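Local coordinates for protein erythrocyte binding antigen 140 (Plasmodium falciparum, PDB 4GF2) that probably binds a receptor on the host red-cell surface during invasion, here as the part that carries its two Duffy binding domains, at residues D105-G109 / G110-R114; I119-K122 / F123-Y127. The protein carries 3 engineered substitutions. One frame throughout, in Å; residues are numbered along the deposited sequence.

Overall arrangement
Contacts 1 and 2 both lie in the first of two Duffy binding domains of this largely helical chain, far from the centre of the molecule. Following the chain from the N terminus, helix 83-101 ends and a loop runs into helix 110-127. Contact 1 joins the end of that loop, residues 105-109, to residues 110-114, where the chain enters the helix. Contact 2 comes later on the same helix, where 119-122 meets 123-127. The two neither nest nor cross. Their centres are about 18 Å apart. Contact 1 ties the start of the helix to the region of strand 33-37 and helix 175-202. At contact 2 the C-terminal end of helix 110-127 packs against helices 56-78 and 132-155.

Contact 1. Residues D105-G109 / G110-R114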
# COMPACT_ATOMS: atom_id res chain seq x y z
N ASP A 105 -33.63 -8.85 -19.77
CA ASP A 105 -32.22 -9.21 -19.81
C ASP A 105 -31.33 -7.97 -19.75
O ASP A 105 -31.49 -7.04 -20.53
CB ASP A 105 -31.93 -9.99 -21.09
CG ASP A 105 -30.60 -10.70 -21.05
OD1 ASP A 105 -29.82 -10.45 -20.09
OD2 ASP A 105 -30.32 -11.50 -21.96
N MET A 106 -30.38 -7.98 -18.81
CA MET A 106 -29.42 -6.89 -18.69
C MET A 106 -28.20 -7.13 -19.58
O MET A 106 -27.49 -6.19 -19.93
CB MET A 106 -28.98 -6.74 -17.23
CG MET A 106 -30.05 -6.18 -16.31
SD MET A 106 -29.68 -6.42 -14.56
CE MET A 106 -30.00 -8.17 -14.39
N ASP A 107 -27.97 -8.39 -19.95
CA ASP A 107 -26.88 -8.76 -20.84
C ASP A 107 -27.16 -8.26 -22.25
O ASP A 107 -28.30 -8.29 -22.71
CB ASP A 107 -26.70 -10.28 -20.82
CG ASP A 107 -25.62 -10.76 -21.77
OD1 ASP A 107 -24.63 -10.03 -22.01
OD2 ASP A 107 -25.77 -11.89 -22.28
N PHE A 108 -26.12 -7.79 -22.94
CA PHE A 108 -26.30 -7.17 -24.25
C PHE A 108 -25.08 -7.37 -25.15
O PHE A 108 -24.07 -7.93 -24.73
CB PHE A 108 -26.54 -5.67 -24.08
CG PHE A 108 -25.31 -4.91 -23.67
CD1 PHE A 108 -24.90 -4.87 -22.35
CD2 PHE A 108 -24.56 -4.23 -24.62
CE1 PHE A 108 -23.77 -4.16 -21.98
CE2 PHE A 108 -23.43 -3.53 -24.26
CZ PHE A 108 -23.03 -3.49 -22.94
N GLY A 109 -25.18 -6.88 -26.38
CA GLY A 109 -24.10 -6.99 -27.35
C GLY A 109 -23.84 -8.41 -27.80
O GLY A 109 -24.46 -9.36 -27.32
N GLY A 110 -22.91 -8.56 -28.74
CA GLY A 110 -22.50 -9.86 -29.22
C GLY A 110 -23.66 -10.73 -29.67
O GLY A 110 -24.68 -10.23 -30.13
N ASN A 111 -23.49 -12.04 -29.53
CA ASN A 111 -24.52 -12.99 -29.95
C ASN A 111 -25.81 -12.84 -29.17
O ASN A 111 -26.89 -13.15 -29.68
CB ASN A 111 -24.00 -14.42 -29.84
CG ASN A 111 -23.12 -14.81 -31.01
OD1 ASN A 111 -22.85 -14.00 -31.90
ND2 ASN A 111 -22.66 -16.06 -31.02
N THR A 112 -25.71 -12.36 -27.94
CA THR A 112 -26.90 -12.19 -27.11
C THR A 112 -27.94 -11.35 -27.85
O THR A 112 -29.11 -11.69 -27.87
CB THR A 112 -26.56 -11.54 -25.76
OG1 THR A 112 -25.80 -12.46 -24.97
CG2 THR A 112 -27.83 -11.17 -25.00
N ASP A 113 -27.51 -10.25 -28.47
CA ASP A 113 -28.46 -9.41 -29.19
C ASP A 113 -28.68 -9.93 -30.61
O ASP A 113 -29.76 -9.76 -31.17
CB ASP A 113 -27.99 -7.96 -29.19
CG ASP A 113 -28.11 -7.32 -27.82
OD1 ASP A 113 -28.79 -7.91 -26.95
OD2 ASP A 113 -27.55 -6.23 -27.61
N ARG A 114 -27.67 -10.58 -31.16
CA ARG A 114 -27.77 -11.17 -32.48
C ARG A 114 -28.89 -12.22 -32.50
O ARG A 114 -29.74 -12.22 -33.38
CB ARG A 114 -26.43 -11.79 -32.87
CG ARG A 114 -26.18 -11.92 -34.36
CD ARG A 114 -24.70 -12.22 -34.63
NE ARG A 114 -23.89 -11.00 -34.70
CZ ARG A 114 -22.66 -10.87 -34.20
NH1 ARG A 114 -22.06 -11.87 -33.57
NH2 ARG A 114 -22.02 -9.72 -34.33
O HOH W 1 -23.11 -10.50 -24.57
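Thr112 OG1 donates to Asp107 OD2 at 2.7 Å, reaching the carboxylate from above its plane. The CG of Asp107 lies anti to the backbone N (chi1 177°), which brings this carboxylate over to the threonine. The methyl of Thr112 follows the same oxygen, with CG2 3.5 Å from Asp107 OD2. A second carboxylate works in the reverse direction. Asp113 OD2 accepts the backbone N of Gly109 at 2.7 Å, again from well above the plane. The backbone N of Asp113 gives a weak bond of 3.4 Å to Gly109 O. Side chain and backbone of Asp113 thus both meet Gly109 at the loop-to-helix junction. In the loop itself, Asp105 OD1 takes the N-H of Asp107 at 2.8 Å, an Asx turn. Water 1 is hydrogen-bonded to Phe108 O at 2.7 Å; its link to Thr112 OG1 is weak, so it joins loop and helix only loosely. Asp107 OD2 and Asp105 OD2 also share a salt bridge with Lys40, which probably offsets the negative charge gathered here. Asp105 OD1 has a further donor in Gln175. Around this junction, Asp107 touches Val36 on strand 33-37, and Met106 packs on Val34 of that strand and on Ile176 and Trp179 of helix 175-202.

Contact 2. Residues I119-K122 / F123-Y127; sequences INKK and FSDYY
Ile119 and Phe123 run alongside each other on the buried flank of this helix, with Ile119 CG2 4.0 Å from Phe123 CD1. Ile119 O sits at the edge of the phenyl ring, in its plane, while accepting the N-H of Phe123 at 3.0 Å. One turn on, Tyr126 CD2 stands over the centre of one face of the Phe123 ring. The tyrosine ring in turn has Lys122 O over one of its faces, 3.1 Å from Tyr126 CG. That oxygen also takes the N-H of Tyr126 at 2.8 Å, a routine i to i+4 helix bond. The more exposed side is polar and looser. There Asp125 OD2 receives two lysines. Lys121 NZ meets its syn lone pair at 3.0 Å; the Lys121 chain bends at chi2 (-94°) and runs forward along the helix to reach it. Lys122, bent twice, brings its NZ to the same Asp125 OD2 at 3.3 Å, a weak bond within the salt-bridge network. Beyond these residues, Phe123 meets Phe59 of helix 56-78 edge-to-face, and the Tyr126 hydroxyl bonds to Leu53 O. Asn120 OD1 accepts from Lys139, and Ser124 touches Leu135, both on helix 132-155. This end of helix 110-127 thus packs against both helix 56-78 and helix 132-155.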
# COMPACT_ATOMS: atom_id res chain seq x y z
N ILE A 119 -34.57 -14.02 -33.12
CA ILE A 119 -35.73 -14.70 -32.57
C ILE A 119 -36.97 -13.81 -32.69
O ILE A 119 -38.05 -14.28 -33.02
CB ILE A 119 -35.51 -15.12 -31.10
CG1 ILE A 119 -34.56 -16.32 -31.05
CG2 ILE A 119 -36.82 -15.48 -30.44
CD1 ILE A 119 -34.13 -16.73 -29.65
N ASN A 120 -36.80 -12.51 -32.42
CA ASN A 120 -37.90 -11.57 -32.56
C ASN A 120 -38.39 -11.46 -34.00
O ASN A 120 -39.59 -11.36 -34.26
CB ASN A 120 -37.50 -10.18 -32.05
CG ASN A 120 -37.44 -10.11 -30.54
OD1 ASN A 120 -38.03 -10.95 -29.85
ND2 ASN A 120 -36.74 -9.12 -30.02
N LYS A 121 -37.45 -11.48 -34.94
CA LYS A 121 -37.79 -11.38 -36.35
C LYS A 121 -38.57 -12.60 -36.79
O LYS A 121 -39.52 -12.50 -37.56
CB LYS A 121 -36.52 -11.21 -37.19
CG LYS A 121 -36.77 -10.98 -38.67
CD LYS A 121 -36.73 -12.28 -39.45
CE LYS A 121 -37.15 -12.08 -40.90
NZ LYS A 121 -37.00 -13.33 -41.70
N LYS A 122 -38.18 -13.77 -36.29
CA LYS A 122 -38.86 -15.00 -36.66
C LYS A 122 -40.27 -15.04 -36.07
O LYS A 122 -41.20 -15.51 -36.71
CB LYS A 122 -38.07 -16.22 -36.20
CG LYS A 122 -36.72 -16.38 -36.89
CD LYS A 122 -36.84 -16.24 -38.40
CE LYS A 122 -37.85 -17.22 -38.99
NZ LYS A 122 -37.93 -17.11 -40.47
N PHE A 123 -40.41 -14.54 -34.85
CA PHE A 123 -41.73 -14.49 -34.22
C PHE A 123 -42.60 -13.43 -34.89
O PHE A 123 -43.83 -13.53 -34.85
CB PHE A 123 -41.61 -14.27 -32.71
CG PHE A 123 -41.62 -15.55 -31.92
CD1 PHE A 123 -40.47 -16.31 -31.78
CD2 PHE A 123 -42.78 -15.99 -31.31
CE1 PHE A 123 -40.48 -17.49 -31.06
CE2 PHE A 123 -42.80 -17.17 -30.58
CZ PHE A 123 -41.65 -17.92 -30.45
N SER A 124 -41.98 -12.43 -35.50
CA SER A 124 -42.71 -11.49 -36.35
C SER A 124 -43.32 -12.24 -37.52
O SER A 124 -44.47 -12.01 -37.89
CB SER A 124 -41.79 -10.39 -36.88
OG SER A 124 -41.71 -9.31 -35.98
N ASP A 125 -42.54 -13.14 -38.11
CA ASP A 125 -43.01 -13.95 -39.23
C ASP A 125 -44.08 -14.94 -38.78
O ASP A 125 -45.12 -15.09 -39.43
CB ASP A 125 -41.84 -14.70 -39.87
CG ASP A 125 -40.76 -13.77 -40.39
OD1 ASP A 125 -41.07 -12.59 -40.67
OD2 ASP A 125 -39.60 -14.22 -40.52
N TYR A 126 -43.84 -15.60 -37.65
CA TYR A 126 -44.76 -16.61 -37.14
C TYR A 126 -46.15 -16.04 -36.92
O TYR A 126 -47.15 -16.64 -37.33
CB TYR A 126 -44.23 -17.20 -35.83
CG TYR A 126 -42.91 -17.93 -35.93
CD1 TYR A 126 -42.47 -18.46 -37.13
CD2 TYR A 126 -42.10 -18.08 -34.81
CE1 TYR A 126 -41.26 -19.13 -37.22
CE2 TYR A 126 -40.89 -18.74 -34.89
CZ TYR A 126 -40.47 -19.26 -36.09
OH TYR A 126 -39.26 -19.92 -36.16
N TYR A 127 -46.22 -14.88 -36.29
CA TYR A 127 -47.50 -14.29 -35.90
C TYR A 127 -47.88 -13.08 -36.75
O TYR A 127 -49.00 -12.57 -36.65
CB TYR A 127 -47.46 -13.89 -34.43
CG TYR A 127 -47.40 -15.08 -33.51
CD1 TYR A 127 -46.21 -15.76 -33.30
CD2 TYR A 127 -48.54 -15.53 -32.86
CE1 TYR A 127 -46.15 -16.85 -32.46
CE2 TYR A 127 -48.49 -16.62 -32.02
CZ TYR A 127 -47.30 -17.28 -31.82
OH TYR A 127 -47.26 -18.37 -30.99